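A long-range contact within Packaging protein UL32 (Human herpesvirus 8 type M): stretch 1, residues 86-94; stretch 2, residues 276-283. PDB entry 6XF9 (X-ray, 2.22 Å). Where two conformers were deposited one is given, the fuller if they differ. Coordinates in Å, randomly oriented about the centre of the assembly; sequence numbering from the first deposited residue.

Stretch 1 86-94: PHCWTSTMA
Stretch 2 (276-283) GPCLMHPT

Residues 86-94 and 276-283 lie at least 187 residues apart in sequence wherever they touch, yet together they bury 405 Å² in the interior of the protein. The first stretch enters as an extended segment, with Pro 86 at phi/psi -69/164, His 87 at -84/105 and Cys 88 at -163/-175. Cys 88 occupies the N-cap position, and from Trp 89 onward the chain is helical, with phi near -65° and psi between -31° and -50°. Met 93 N donates to Trp 89 O and Ala 94 N to Thr 90 O, both at 2.9 Å. Gly 276 has a positive phi (63/-175), and Pro 277 (-75/51) leads into a short 3-10 segment, 278-280. This turn is held by Met 280 N to Pro 277 O at 3.0 Å and His 281 N to Cys 278 O at 3.1 Å; the chain then extends at His 281 (-104/152). The closest CA atoms across the stretches are Trp 89 CA and His 281 CA, 4.7 Å apart. Segments 86-89 and 277-282 run in roughly opposite directions, so Pro 282 lies by His 87 and Cys 88, and Met 280 by Trp 89 and Thr 92.

The polar link falls at the first helical turn. Thr 92 (chi1 m) points its CA-to-CB bond toward the second stretch, and its OG1 lies 3.0 Å from Met 280 O, placed to donate a hydrogen bond. Cys 88 O is also 3.0 Å from Thr 92 OG1, so which acceptor takes the proton remains open. Within the first stretch, Ser 91 OG (chi1 m) donates to Pro 86 O at 2.7 Å, tying the extended segment back to the helix.

Apolar packing, favoured by excluding water, centres on Met 280, which has the largest area covered by the opposing stretch. Its m, t, p rotamer carries CE to 3.7 Å from Thr 92 CG2 and 4.1 Å from Met 93 CB. Its CB meets Trp 89 CD1 at 3.7 Å. The indole, set by chi1 t and chi2 83°, also receives Pro 277, whose CG is 3.4 Å from Trp 89 NE1 and 4.0 Å from Trp 89 CD1.

The flexible, polarisable thioether fits against the indole: Met 280 SD sits 3.6 Å from Trp 89 NE1 and 4.5 Å from the centroid of the five-membered ring, approaching obliquely at 63° from the ring normal.

At the other end, Pro 282 packs against the extended backbone, with its CG 3.8 Å from His 87 O and its CD 4.0 Å from Cys 88 CA. His 281 (chi1 t, chi2 -80°) brings CD2 to 3.9 Å from Trp 89 N.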

# COMPACT_ATOMS: atom_id res chain seq x y z
N PRO D 86 -37.98 16.38 -12.01
CA PRO D 86 -36.53 16.24 -12.16
C PRO D 86 -35.80 17.45 -11.64
O PRO D 86 -36.39 18.48 -11.31
CB PRO D 86 -36.33 16.10 -13.67
CG PRO D 86 -37.55 16.75 -14.27
CD PRO D 86 -38.67 16.46 -13.31
N HIS D 87 -34.52 17.27 -11.43
CA HIS D 87 -33.57 18.37 -11.09
C HIS D 87 -32.99 19.17 -12.39
O HIS D 87 -32.19 18.78 -13.28
CB HIS D 87 -32.28 17.76 -10.65
CG HIS D 87 -32.14 17.49 -9.20
ND1 HIS D 87 -32.40 16.26 -8.65
CD2 HIS D 87 -31.64 18.25 -8.20
CE1 HIS D 87 -32.13 16.29 -7.36
NE2 HIS D 87 -31.68 17.49 -7.06
N CYS D 88 -33.52 20.35 -12.56
CA CYS D 88 -33.10 21.06 -13.76
C CYS D 88 -33.44 22.54 -13.62
O CYS D 88 -33.87 22.99 -12.55
CB CYS D 88 -33.74 20.44 -15.00
SG CYS D 88 -35.49 20.21 -14.86
N TRP D 89 -33.20 23.30 -14.69
CA TRP D 89 -33.55 24.72 -14.64
C TRP D 89 -35.06 24.90 -14.56
O TRP D 89 -35.55 25.60 -13.66
CB TRP D 89 -32.99 25.46 -15.87
CG TRP D 89 -33.46 26.87 -15.90
CD1 TRP D 89 -32.93 27.92 -15.24
CD2 TRP D 89 -34.62 27.36 -16.58
NE1 TRP D 89 -33.67 29.06 -15.48
CE2 TRP D 89 -34.71 28.73 -16.31
CE3 TRP D 89 -35.58 26.77 -17.40
CZ2 TRP D 89 -35.73 29.52 -16.83
CZ3 TRP D 89 -36.59 27.56 -17.92
CH2 TRP D 89 -36.66 28.91 -17.62
N THR D 90 -35.81 24.21 -15.41
CA THR D 90 -37.25 24.40 -15.47
C THR D 90 -37.94 24.11 -14.15
O THR D 90 -38.87 24.82 -13.77
CB THR D 90 -37.88 23.51 -16.56
OG1 THR D 90 -37.32 23.85 -17.84
CG2 THR D 90 -39.39 23.72 -16.61
N SER D 91 -37.49 23.08 -13.44
CA SER D 91 -38.11 22.76 -12.16
C SER D 91 -37.80 23.82 -11.13
O SER D 91 -38.62 24.05 -10.22
CB SER D 91 -37.66 21.39 -11.65
OG SER D 91 -37.78 20.40 -12.65
N THR D 92 -36.64 24.48 -11.22
CA THR D 92 -36.35 25.59 -10.31
C THR D 92 -37.18 26.82 -10.65
O THR D 92 -37.71 27.48 -9.75
CB THR D 92 -34.86 25.92 -10.37
OG1 THR D 92 -34.13 24.73 -10.06
CG2 THR D 92 -34.49 27.04 -9.39
N MET D 93 -37.31 27.12 -11.94
CA MET D 93 -38.16 28.22 -12.40
C MET D 93 -39.60 28.03 -11.93
O MET D 93 -40.20 28.94 -11.36
CB MET D 93 -38.09 28.28 -13.93
CG MET D 93 -38.75 29.47 -14.62
SD MET D 93 -38.15 31.10 -14.13
CE MET D 93 -38.71 32.01 -15.56
N ALA D 94 -40.16 26.83 -12.16
CA ALA D 94 -41.54 26.53 -11.77
C ALA D 94 -41.73 26.63 -10.26
O ALA D 94 -42.76 27.13 -9.79
CB ALA D 94 -41.94 25.15 -12.26
N GLY D 276 -26.28 31.52 -19.65
CA GLY D 276 -27.66 31.50 -19.23
C GLY D 276 -27.82 31.60 -17.72
O GLY D 276 -26.85 31.79 -16.98
N PRO D 277 -29.06 31.48 -17.24
CA PRO D 277 -29.32 31.54 -15.80
C PRO D 277 -28.90 30.24 -15.14
O PRO D 277 -29.67 29.61 -14.41
CB PRO D 277 -30.83 31.78 -15.73
CG PRO D 277 -31.36 31.12 -16.97
CD PRO D 277 -30.27 31.14 -18.01
N CYS D 278 -27.67 29.82 -15.42
CA CYS D 278 -27.18 28.50 -15.04
C CYS D 278 -27.03 28.34 -13.53
O CYS D 278 -26.88 27.21 -13.07
CB CYS D 278 -25.85 28.20 -15.73
SG CYS D 278 -24.52 29.38 -15.36
N LEU D 279 -27.08 29.43 -12.76
CA LEU D 279 -27.04 29.33 -11.31
C LEU D 279 -28.36 28.85 -10.74
O LEU D 279 -28.52 28.86 -9.52
CB LEU D 279 -26.64 30.66 -10.69
CG LEU D 279 -25.23 31.13 -11.06
CD1 LEU D 279 -24.92 32.50 -10.47
CD2 LEU D 279 -24.21 30.11 -10.58
N MET D 280 -29.31 28.48 -11.61
CA MET D 280 -30.53 27.80 -11.21
C MET D 280 -30.55 26.32 -11.58
O MET D 280 -31.54 25.63 -11.30
CB MET D 280 -31.75 28.47 -11.83
CG MET D 280 -32.13 29.77 -11.19
SD MET D 280 -33.31 30.60 -12.24
CE MET D 280 -34.81 29.70 -11.90
N HIS D 281 -29.50 25.82 -12.18
CA HIS D 281 -29.26 24.48 -12.67
C HIS D 281 -28.32 23.75 -11.71
O HIS D 281 -27.53 24.40 -11.01
CB HIS D 281 -28.61 24.54 -14.06
CG HIS D 281 -28.65 23.24 -14.79
ND1 HIS D 281 -27.76 22.22 -14.55
CD2 HIS D 281 -29.47 22.81 -15.78
CE1 HIS D 281 -28.05 21.19 -15.33
NE2 HIS D 281 -29.08 21.52 -16.09
N PRO D 282 -28.38 22.42 -11.61
CA PRO D 282 -27.51 21.72 -10.63
C PRO D 282 -26.01 21.90 -10.84
O PRO D 282 -25.25 21.83 -9.86
CB PRO D 282 -27.93 20.25 -10.79
CG PRO D 282 -28.96 20.22 -11.95
CD PRO D 282 -29.52 21.58 -12.00
N THR D 283 -25.52 22.10 -12.06
CA THR D 283 -24.08 22.16 -12.29
C THR D 283 -23.50 23.58 -12.20
O THR D 283 -22.28 23.74 -12.30
CB THR D 283 -23.76 21.55 -13.64
OG1 THR D 283 -24.21 22.44 -14.66
CG2 THR D 283 -24.47 20.23 -13.82